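Local coordinates for protein erythromycin C-12 hydroxylase (PDB 2JJP) that hydroxylates the macrolactone ring of erythromycin D at C-12, giving erythromycin C, as a heme-dependent cytochrome P450 monooxygenase, at residues F288-R293 and M311-V316. The protein carries 2 engineered substitutions. Sequence-based numbering, arbitrary orientation. Where two conformers were deposited one is given.
Sequences FPQMQR and MVNTWV. With KLN (1-acetyl-4-(4-{[(2S,4R)-2-(2,4-dichlorophenyl)-2-(1H-imidazol-1-ylmethyl)-1,3-dioxolan-4-yl]methoxy}phenyl)piperazine), chain C.
Q290 lies flat on one face of the W315 indole: its CG sits 3.6 Å above the centre of the six-membered ring, a CH-pi contact almost on the ring normal, and its amide stacks on the ring with planes 22° apart. Beyond CG the glutamine chain is extended (chi2 165°), which carries CD and NE2 over the CZ2 side of the indole. W315 NE1 hydrogen-bonds to H52 ND1 of the adjoining strand 51-53. Q292 and N313 run side by side on the same sheet face, Q292 CG 3.4 Å from N313 ND2, their amide planes 28° apart; this asparagine nitrogen is buried without a partner. The F288 ring, before the strand, offers one face to the bound inhibitor, whose C4 lies 3.3 Å from CZ, off toward the rim.

The two strands run antiparallel. M291 and T314 form one hydrogen-bonded pair, with T314 N 2.8 Å from M291 O; R293 and V312 form the next, with R293 N 2.8 Å from V312 O. M291, R293, V312 and T314 put their side chains on the other sheet face, partly under helix 56-64. The guanidinium of R293 turns back so that NH1 donates to Q292 O at 3.0 Å, while NH2 hydrogen-bonds to a heme propionate oxygen.

The pair thus probably serves two sites: Q292 borders the substrate site, where inhibitor N3, with no hydrogen to donate, packs 2.9 Å from Q292 OE1 without a hydrogen bond, and R293 reaches the heme from the opposite face, where its positive charge probably helps hold the negatively charged propionate.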
loop_
_atom_site.group_PDB
_atom_site.type_symbol
_atom_site.label_atom_id
_atom_site.label_comp_id
_atom_site.label_asym_id
_atom_site.label_seq_id
_atom_site.Cartn_x
_atom_site.Cartn_y
_atom_site.Cartn_z
ATOM N N PHE A 288 -3.964 2.010 -1.642
ATOM C CA PHE A 288 -4.062 3.255 -0.890
ATOM C C PHE A 288 -4.641 4.413 -1.692
ATOM O O PHE A 288 -3.912 5.083 -2.430
ATOM C CB PHE A 288 -2.701 3.637 -0.287
ATOM C CG PHE A 288 -2.136 2.578 0.645
ATOM C CD1 PHE A 288 -1.012 1.816 0.266
ATOM C CD2 PHE A 288 -2.719 2.339 1.863
ATOM C CE1 PHE A 288 -0.487 0.825 1.092
ATOM C CE2 PHE A 288 -2.192 1.360 2.727
ATOM C CZ PHE A 288 -1.083 0.592 2.328
ATOM N N PRO A 289 -5.943 4.685 -1.510
ATOM C CA PRO A 289 -6.608 5.706 -2.338
ATOM C C PRO A 289 -6.294 7.145 -1.955
ATOM O O PRO A 289 -6.499 8.037 -2.766
ATOM C CB PRO A 289 -8.092 5.433 -2.090
ATOM C CG PRO A 289 -8.133 4.894 -0.615
ATOM C CD PRO A 289 -6.879 4.033 -0.550
ATOM N N GLN A 290 -5.816 7.382 -0.735
ATOM C CA GLN A 290 -5.553 8.732 -0.242
ATOM C C GLN A 290 -4.247 8.733 0.485
ATOM O O GLN A 290 -3.953 7.788 1.236
ATOM C CB GLN A 290 -6.593 9.184 0.800
ATOM C CG GLN A 290 -7.995 8.888 0.477
ATOM C CD GLN A 290 -8.865 9.045 1.697
ATOM O OE1 GLN A 290 -9.299 8.056 2.283
ATOM N NE2 GLN A 290 -9.090 10.291 2.114
ATOM N N MET A 291 -3.475 9.800 0.273
ATOM C CA MET A 291 -2.254 10.127 1.033
ATOM C C MET A 291 -2.491 11.437 1.746
ATOM O O MET A 291 -3.401 12.152 1.395
ATOM C CB MET A 291 -1.047 10.252 0.094
ATOM C CG MET A 291 -0.601 8.949 -0.520
ATOM S SD MET A 291 -0.280 9.175 -2.263
ATOM C CE MET A 291 -0.805 7.551 -2.821
ATOM N N GLN A 292 -1.705 11.732 2.777
ATOM C CA GLN A 292 -1.978 12.870 3.657
ATOM C C GLN A 292 -0.757 13.762 3.802
ATOM O O GLN A 292 0.378 13.259 3.926
ATOM C CB GLN A 292 -2.336 12.393 5.050
ATOM C CG GLN A 292 -3.628 11.585 5.205
ATOM C CD GLN A 292 -4.020 11.446 6.690
ATOM O OE1 GLN A 292 -5.205 11.451 7.033
ATOM N NE2 GLN A 292 -3.018 11.350 7.575
ATOM N N ARG A 293 -1.011 15.077 3.820
ATOM C CA ARG A 293 0.035 16.094 4.011
ATOM C C ARG A 293 -0.482 17.160 4.960
ATOM O O ARG A 293 -1.663 17.203 5.223
ATOM C CB ARG A 293 0.452 16.739 2.689
ATOM C CG ARG A 293 0.941 15.752 1.596
ATOM C CD ARG A 293 2.331 15.258 1.968
ATOM N NE ARG A 293 3.057 14.472 0.964
ATOM C CZ ARG A 293 2.990 13.144 0.900
ATOM N NH1 ARG A 293 2.209 12.473 1.744
ATOM N NH2 ARG A 293 3.699 12.482 0.021
ATOM N N MET A 311 -4.615 19.779 7.570
ATOM C CA MET A 311 -4.321 18.552 6.883
ATOM C C MET A 311 -4.912 18.552 5.481
ATOM O O MET A 311 -5.932 19.162 5.216
ATOM C CB MET A 311 -4.741 17.327 7.654
ATOM C CG MET A 311 -3.912 17.073 8.882
ATOM S SD MET A 311 -4.819 15.854 9.828
ATOM C CE MET A 311 -5.225 16.782 11.311
ATOM N N VAL A 312 -4.187 17.930 4.578
ATOM C CA VAL A 312 -4.592 17.843 3.149
ATOM C C VAL A 312 -4.559 16.366 2.658
ATOM O O VAL A 312 -3.537 15.698 2.744
ATOM C CB VAL A 312 -3.706 18.754 2.297
ATOM C CG1 VAL A 312 -4.016 18.618 0.766
ATOM C CG2 VAL A 312 -3.874 20.211 2.757
ATOM N N ASN A 313 -5.679 15.869 2.164
ATOM C CA ASN A 313 -5.737 14.507 1.656
ATOM C C ASN A 313 -5.685 14.522 0.171
ATOM O O ASN A 313 -6.512 15.195 -0.469
ATOM C CB ASN A 313 -7.036 13.834 2.067
ATOM C CG ASN A 313 -7.057 13.504 3.519
ATOM O OD1 ASN A 313 -8.008 12.912 4.023
ATOM N ND2 ASN A 313 -5.982 13.877 4.220
ATOM N N THR A 314 -4.741 13.782 -0.395
ATOM C CA THR A 314 -4.663 13.706 -1.862
ATOM C C THR A 314 -5.232 12.400 -2.338
ATOM O O THR A 314 -4.662 11.332 -2.045
ATOM C CB THR A 314 -3.238 13.794 -2.368
ATOM O OG1 THR A 314 -2.453 12.809 -1.684
ATOM C CG2 THR A 314 -2.699 15.154 -2.060
ATOM N N TRP A 315 -6.317 12.505 -3.103
ATOM C CA TRP A 315 -7.016 11.351 -3.623
ATOM C C TRP A 315 -6.347 10.774 -4.840
ATOM O O TRP A 315 -6.658 11.137 -5.962
ATOM C CB TRP A 315 -8.487 11.658 -3.871
ATOM C CG TRP A 315 -9.215 11.801 -2.619
ATOM C CD1 TRP A 315 -9.185 12.879 -1.752
ATOM C CD2 TRP A 315 -10.092 10.843 -2.031
ATOM N NE1 TRP A 315 -10.006 12.644 -0.659
ATOM C CE2 TRP A 315 -10.589 11.406 -0.822
ATOM C CE3 TRP A 315 -10.498 9.549 -2.401
ATOM C CZ2 TRP A 315 -11.452 10.720 0.018
ATOM C CZ3 TRP A 315 -11.370 8.865 -1.584
ATOM C CH2 TRP A 315 -11.853 9.458 -0.380
ATOM N N VAL A 316 -5.410 9.868 -4.598
ATOM C CA VAL A 316 -4.843 9.082 -5.672
ATOM C C VAL A 316 -5.898 8.312 -6.437
ATOM O O VAL A 316 -5.807 8.219 -7.630
ATOM C CB VAL A 316 -3.720 8.134 -5.211
ATOM C CG1 VAL A 316 -3.212 7.256 -6.427
ATOM C CG2 VAL A 316 -2.596 8.992 -4.648
HETATM N N1 KLN C . 2.356 1.878 2.843
HETATM C C1 KLN C . 2.730 2.125 1.575
HETATM N N2 KLN C . 3.774 1.342 1.253
HETATM C C2 KLN C . 4.075 0.597 2.335
HETATM C C3 KLN C . 3.173 0.938 3.334
HETATM C C4 KLN C . 1.297 2.559 3.567
HETATM C C5 KLN C . 1.897 3.892 4.029
HETATM O O1 KLN C . 1.087 4.507 5.012
HETATM C C6 KLN C . 1.307 5.911 4.892
HETATM C C7 KLN C . 1.748 6.111 3.459
HETATM O O2 KLN C . 1.964 4.802 2.946
HETATM C C8 KLN C . 3.299 3.780 4.545
HETATM C C9 KLN C . 3.575 3.144 5.749
HETATM C C10 KLN C . 4.888 3.055 6.190
HETATM C C11 KLN C . 5.900 3.632 5.421
HETATM C C12 KLN C . 5.607 4.269 4.225
HETATM C C13 KLN C . 4.307 4.346 3.782
HETATM CL CL1 KLN C . 7.591 3.581 5.931
HETATM C C14 KLN C . 0.038 6.714 5.120
HETATM O O3 KLN C . -1.157 6.137 4.599
HETATM C C15 KLN C . -2.307 6.762 4.990
HETATM C C16 KLN C . -3.088 7.418 4.057
HETATM C C17 KLN C . -4.253 8.073 4.451
HETATM C C18 KLN C . -4.668 8.088 5.782
HETATM C C19 KLN C . -3.864 7.436 6.734
HETATM C C20 KLN C . -2.694 6.777 6.340
HETATM N N3 KLN C . -5.856 8.791 6.155
HETATM C C21 KLN C . -6.797 8.903 5.023
HETATM C C22 KLN C . -8.247 8.783 5.476
HETATM N N4 KLN C . -8.510 9.527 6.724
HETATM C C23 KLN C . -7.599 9.159 7.824
HETATM C C24 KLN C . -6.517 8.205 7.334
HETATM C C25 KLN C . -9.865 9.296 7.125
HETATM O O4 KLN C . -10.297 8.155 7.296
HETATM C C26 KLN C . -10.766 10.480 7.338
HETATM CL CL2 KLN C . 2.254 2.444 6.696
#